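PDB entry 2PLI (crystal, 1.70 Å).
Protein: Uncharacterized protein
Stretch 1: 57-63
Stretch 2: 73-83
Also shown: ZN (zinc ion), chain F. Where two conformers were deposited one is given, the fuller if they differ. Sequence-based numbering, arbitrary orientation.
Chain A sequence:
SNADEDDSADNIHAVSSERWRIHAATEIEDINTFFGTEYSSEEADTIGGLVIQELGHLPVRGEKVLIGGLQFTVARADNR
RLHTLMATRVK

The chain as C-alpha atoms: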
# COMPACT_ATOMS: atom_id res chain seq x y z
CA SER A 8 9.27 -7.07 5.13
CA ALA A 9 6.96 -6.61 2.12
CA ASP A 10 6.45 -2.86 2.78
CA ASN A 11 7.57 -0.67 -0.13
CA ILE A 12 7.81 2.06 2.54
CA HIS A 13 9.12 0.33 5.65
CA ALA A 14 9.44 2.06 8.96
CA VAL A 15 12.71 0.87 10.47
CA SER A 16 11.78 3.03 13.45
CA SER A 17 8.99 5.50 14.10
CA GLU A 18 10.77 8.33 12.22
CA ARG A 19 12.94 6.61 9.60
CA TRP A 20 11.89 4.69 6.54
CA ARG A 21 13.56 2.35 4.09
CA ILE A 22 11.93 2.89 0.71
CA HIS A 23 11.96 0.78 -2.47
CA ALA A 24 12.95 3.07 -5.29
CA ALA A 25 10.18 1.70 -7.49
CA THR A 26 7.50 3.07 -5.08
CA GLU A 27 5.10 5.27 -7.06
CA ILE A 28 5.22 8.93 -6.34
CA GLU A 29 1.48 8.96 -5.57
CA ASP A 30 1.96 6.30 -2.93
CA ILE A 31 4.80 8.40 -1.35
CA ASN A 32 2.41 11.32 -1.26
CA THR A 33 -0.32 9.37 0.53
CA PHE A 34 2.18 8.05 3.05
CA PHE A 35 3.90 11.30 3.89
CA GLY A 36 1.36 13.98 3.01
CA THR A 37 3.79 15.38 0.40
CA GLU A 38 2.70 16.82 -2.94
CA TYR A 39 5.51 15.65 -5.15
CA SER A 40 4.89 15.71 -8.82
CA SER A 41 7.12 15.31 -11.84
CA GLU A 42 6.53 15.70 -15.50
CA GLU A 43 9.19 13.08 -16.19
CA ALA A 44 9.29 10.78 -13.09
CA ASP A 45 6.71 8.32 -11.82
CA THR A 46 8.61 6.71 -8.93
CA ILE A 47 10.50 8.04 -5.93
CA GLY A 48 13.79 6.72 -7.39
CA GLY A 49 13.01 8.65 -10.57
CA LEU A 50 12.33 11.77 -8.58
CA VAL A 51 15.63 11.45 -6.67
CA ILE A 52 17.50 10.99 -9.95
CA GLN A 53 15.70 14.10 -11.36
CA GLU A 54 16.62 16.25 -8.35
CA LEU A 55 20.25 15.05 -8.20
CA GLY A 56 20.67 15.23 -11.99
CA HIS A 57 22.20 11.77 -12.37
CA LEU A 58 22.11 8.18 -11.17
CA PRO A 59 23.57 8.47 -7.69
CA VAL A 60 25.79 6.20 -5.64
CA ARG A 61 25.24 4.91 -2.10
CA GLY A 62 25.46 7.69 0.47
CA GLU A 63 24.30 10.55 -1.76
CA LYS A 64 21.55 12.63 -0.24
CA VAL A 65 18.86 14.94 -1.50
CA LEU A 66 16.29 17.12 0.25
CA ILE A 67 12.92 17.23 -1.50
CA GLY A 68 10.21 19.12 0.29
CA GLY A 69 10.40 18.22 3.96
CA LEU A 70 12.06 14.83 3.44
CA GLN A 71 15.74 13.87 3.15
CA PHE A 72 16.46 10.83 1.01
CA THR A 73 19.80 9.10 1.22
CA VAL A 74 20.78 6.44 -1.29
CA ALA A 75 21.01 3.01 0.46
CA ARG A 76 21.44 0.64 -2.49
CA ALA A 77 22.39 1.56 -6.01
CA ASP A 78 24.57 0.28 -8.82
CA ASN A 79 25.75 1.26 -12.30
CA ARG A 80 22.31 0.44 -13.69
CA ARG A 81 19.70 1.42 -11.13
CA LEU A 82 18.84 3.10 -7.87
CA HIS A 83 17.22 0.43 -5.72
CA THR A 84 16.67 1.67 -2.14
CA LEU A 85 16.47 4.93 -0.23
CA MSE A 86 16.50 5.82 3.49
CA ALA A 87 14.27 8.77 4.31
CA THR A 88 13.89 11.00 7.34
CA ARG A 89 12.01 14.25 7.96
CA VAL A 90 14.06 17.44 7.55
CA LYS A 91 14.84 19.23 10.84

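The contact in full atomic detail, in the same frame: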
# COMPACT_ATOMS: atom_id res chain seq x y z
N HIS A 57 21.47 12.95 -11.90
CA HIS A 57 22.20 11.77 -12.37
C HIS A 57 21.87 10.60 -11.50
O HIS A 57 21.21 10.77 -10.47
CB HIS A 57 23.70 12.03 -12.30
CG HIS A 57 24.22 12.24 -10.89
ND1 HIS A 57 24.06 13.42 -10.20
CD2 HIS A 57 24.94 11.42 -10.08
CE1 HIS A 57 24.65 13.32 -9.02
NE2 HIS A 57 25.19 12.12 -8.91
N LEU A 58 22.26 9.40 -11.97
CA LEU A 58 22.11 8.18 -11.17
C LEU A 58 23.13 8.22 -10.04
O LEU A 58 24.33 8.17 -10.28
CB LEU A 58 22.38 6.96 -12.07
CG LEU A 58 22.43 5.60 -11.36
CD1 LEU A 58 21.11 5.33 -10.67
CD2 LEU A 58 22.75 4.49 -12.37
N PRO A 59 22.65 8.33 -8.79
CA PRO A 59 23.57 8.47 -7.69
C PRO A 59 24.16 7.16 -7.15
O PRO A 59 23.66 6.05 -7.41
CB PRO A 59 22.69 9.11 -6.62
CG PRO A 59 21.40 8.50 -6.84
CD PRO A 59 21.25 8.39 -8.36
N VAL A 60 25.20 7.32 -6.33
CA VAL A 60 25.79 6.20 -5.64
C VAL A 60 25.35 6.18 -4.18
O VAL A 60 24.79 7.16 -3.65
CB VAL A 60 27.35 6.26 -5.71
CG1 VAL A 60 27.85 6.25 -7.13
CG2 VAL A 60 27.88 7.53 -5.01
N ARG A 61 25.56 5.04 -3.52
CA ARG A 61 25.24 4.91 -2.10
C ARG A 61 25.81 6.09 -1.30
O ARG A 61 27.00 6.48 -1.48
CB ARG A 61 25.81 3.59 -1.59
CG ARG A 61 25.33 3.19 -0.22
CD ARG A 61 25.59 1.71 0.03
NE ARG A 61 27.01 1.34 -0.08
CZ ARG A 61 27.95 1.67 0.81
NH1 ARG A 61 27.65 2.40 1.88
NH2 ARG A 61 29.21 1.27 0.63
N GLY A 62 25.02 6.62 -0.39
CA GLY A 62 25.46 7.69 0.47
C GLY A 62 25.07 9.07 0.00
O GLY A 62 25.09 10.01 0.81
N GLU A 63 24.74 9.23 -1.29
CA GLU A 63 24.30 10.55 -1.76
C GLU A 63 22.95 10.91 -1.17
O GLU A 63 22.12 10.04 -0.95
CB GLU A 63 24.21 10.64 -3.27
CG GLU A 63 25.47 10.44 -3.92
CD GLU A 63 25.49 10.96 -5.35
OE1 GLU A 63 25.11 12.16 -5.62
OE2 GLU A 63 25.87 10.14 -6.17
N THR A 73 18.42 9.50 1.42
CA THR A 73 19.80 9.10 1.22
C THR A 73 19.80 7.81 0.44
O THR A 73 19.06 6.91 0.73
CB THR A 73 20.56 8.91 2.56
OG1 THR A 73 20.45 10.10 3.35
CG2 THR A 73 22.04 8.61 2.31
N VAL A 74 20.68 7.69 -0.53
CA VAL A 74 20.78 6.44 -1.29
C VAL A 74 21.34 5.30 -0.46
O VAL A 74 22.45 5.42 0.04
CB VAL A 74 21.63 6.66 -2.58
CG1 VAL A 74 21.75 5.36 -3.35
CG2 VAL A 74 21.00 7.80 -3.45
N ALA A 75 20.58 4.21 -0.31
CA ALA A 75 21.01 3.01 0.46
C ALA A 75 21.53 1.84 -0.38
O ALA A 75 22.39 1.08 0.06
CB ALA A 75 19.85 2.53 1.31
N ARG A 76 20.93 1.65 -1.55
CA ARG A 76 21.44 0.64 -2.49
C ARG A 76 21.30 1.18 -3.88
O ARG A 76 20.23 1.56 -4.31
CB ARG A 76 20.71 -0.70 -2.35
CG ARG A 76 21.29 -1.79 -3.24
CD ARG A 76 20.49 -3.08 -3.17
NE ARG A 76 20.78 -3.92 -4.34
CZ ARG A 76 19.85 -4.43 -5.15
NH1 ARG A 76 18.54 -4.24 -4.92
NH2 ARG A 76 20.23 -5.18 -6.17
N ALA A 77 22.41 1.16 -4.61
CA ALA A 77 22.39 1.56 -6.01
C ALA A 77 23.57 0.91 -6.71
O ALA A 77 24.56 0.57 -6.07
CB ALA A 77 22.50 3.13 -6.14
N ASP A 78 23.46 0.79 -8.01
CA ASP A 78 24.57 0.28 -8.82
C ASP A 78 24.68 1.08 -10.11
O ASP A 78 24.04 2.10 -10.25
CB ASP A 78 24.40 -1.23 -9.03
CG ASP A 78 23.07 -1.60 -9.59
OD1 ASP A 78 22.63 -0.94 -10.57
OD2 ASP A 78 22.46 -2.54 -9.02
N ASN A 79 25.50 0.58 -11.04
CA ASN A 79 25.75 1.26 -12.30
C ASN A 79 24.54 1.28 -13.22
O ASN A 79 24.54 2.00 -14.23
CB ASN A 79 26.90 0.59 -13.04
CG ASN A 79 28.25 0.81 -12.36
OD1 ASN A 79 29.16 0.00 -12.51
ND2 ASN A 79 28.38 1.91 -11.61
N ARG A 80 23.53 0.48 -12.90
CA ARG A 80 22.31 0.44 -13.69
C ARG A 80 21.14 1.25 -13.09
O ARG A 80 20.50 2.06 -13.78
CB ARG A 80 21.88 -1.01 -13.88
CG ARG A 80 22.77 -1.83 -14.81
CD ARG A 80 22.57 -1.41 -16.30
NE ARG A 80 21.20 -1.61 -16.78
CZ ARG A 80 20.69 -2.75 -17.25
NH1 ARG A 80 21.42 -3.85 -17.35
NH2 ARG A 80 19.42 -2.79 -17.64
N ARG A 81 20.91 1.05 -11.80
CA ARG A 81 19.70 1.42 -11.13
C ARG A 81 19.88 1.86 -9.70
O ARG A 81 20.80 1.42 -8.99
CB ARG A 81 18.68 0.25 -11.14
CG ARG A 81 18.21 -0.10 -12.51
CD ARG A 81 16.98 -0.96 -12.47
NE ARG A 81 16.59 -1.28 -13.84
CZ ARG A 81 15.63 -2.14 -14.15
NH1 ARG A 81 14.97 -2.76 -13.20
NH2 ARG A 81 15.36 -2.37 -15.43
N LEU A 82 18.97 2.73 -9.26
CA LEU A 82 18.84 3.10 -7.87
C LEU A 82 17.75 2.17 -7.33
O LEU A 82 16.65 2.14 -7.89
CB LEU A 82 18.38 4.57 -7.82
CG LEU A 82 17.92 5.16 -6.52
CD1 LEU A 82 18.95 5.00 -5.42
CD2 LEU A 82 17.53 6.63 -6.75
N HIS A 83 18.09 1.42 -6.28
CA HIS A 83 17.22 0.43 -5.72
C HIS A 83 16.50 0.79 -4.41
O HIS A 83 15.33 0.44 -4.21
CB HIS A 83 17.99 -0.86 -5.57
CG HIS A 83 18.36 -1.51 -6.87
ND1 HIS A 83 17.42 -2.09 -7.67
CD2 HIS A 83 19.55 -1.73 -7.46
CE1 HIS A 83 18.00 -2.62 -8.74
NE2 HIS A 83 19.30 -2.42 -8.62
ZN ZN F . 26.60 11.30 -7.68
O HOH W 1 24.98 4.27 -8.92
O HOH W 2 26.55 2.74 -4.84
O HOH W 3 27.83 9.70 -8.88

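How do the two backbones meet? Stretch 1 has no regular helix or strand, but it runs beside stretch 2, which enters as a strand at Thr73, turns a corner at Arg76, and enters a separate strand at Leu82. Their CA atoms come closest at Arg61 and Val74, 4.8 Å apart. Val74 is bonded through both its own N and its own O: Gly62 N donates to Val74 O at 2.9 Å, and Val74 N donates to Glu63 O at 2.8 Å, both nearly linear. The same carbonyls also receive CA-H contacts, from Arg61 CA to Val74 O at 3.6 Å and from Thr73 CA to Glu63 O at 3.3 Å.

What shapes stretch 1 for this pairing? A type II turn runs from Val60 to Glu63, closed by Glu63 N donating to Val60 O at 3.1 Å. Gly62 has a positive phi of 97°, where a CB would be jammed against the preceding carbonyl oxygen, so glycine suits the position. The Glu63 side chain folds back along the turn: its OE2 accepts from Val60 N at 2.9 Å and also binds the zinc ion at 2.0 Å. His57 NE2, likewise 2.0 Å from ZN, and a water at 2.4 Å add to the coordination, so the metal ties together the two ends of stretch 1 while His57 itself stays out of reach of stretch 2.

Which side chains fill the space between them? Val74 points toward stretch 1, and its CG2 packs 3.5 Å from Pro59 CG; both residues are buried, and their aliphatic carbons pack together away from water. Ala77 also points across, its small CB fitting 3.4 Å from Pro59 O. Farther along, Leu58 reaches over the loop, placing CD1 4.0 Å from Leu82 CB, while its CD2 lies 3.4 Å from Asp78 O. Leu58 thus packs largely against backbone, covering the loop without hydrogen bonding to it.

What holds the loop and bridges the remaining gaps? Asp78 OD1 accepts from both Arg80 N and Arg81 N at 2.9 Å, satisfying two amides within the bend, and Asp78 N donates to Arg81 O, also at 2.9 Å. Pro59 O and Asp78 O are both acceptors, so a water that donates to each, at 2.7 Å, joins them. Arg61 N and Ala77 O are a donor and an acceptor too far apart to bond directly, and a second water links them, accepting from Arg61 N at 2.8 Å and donating to Ala77 O at 3.2 Å.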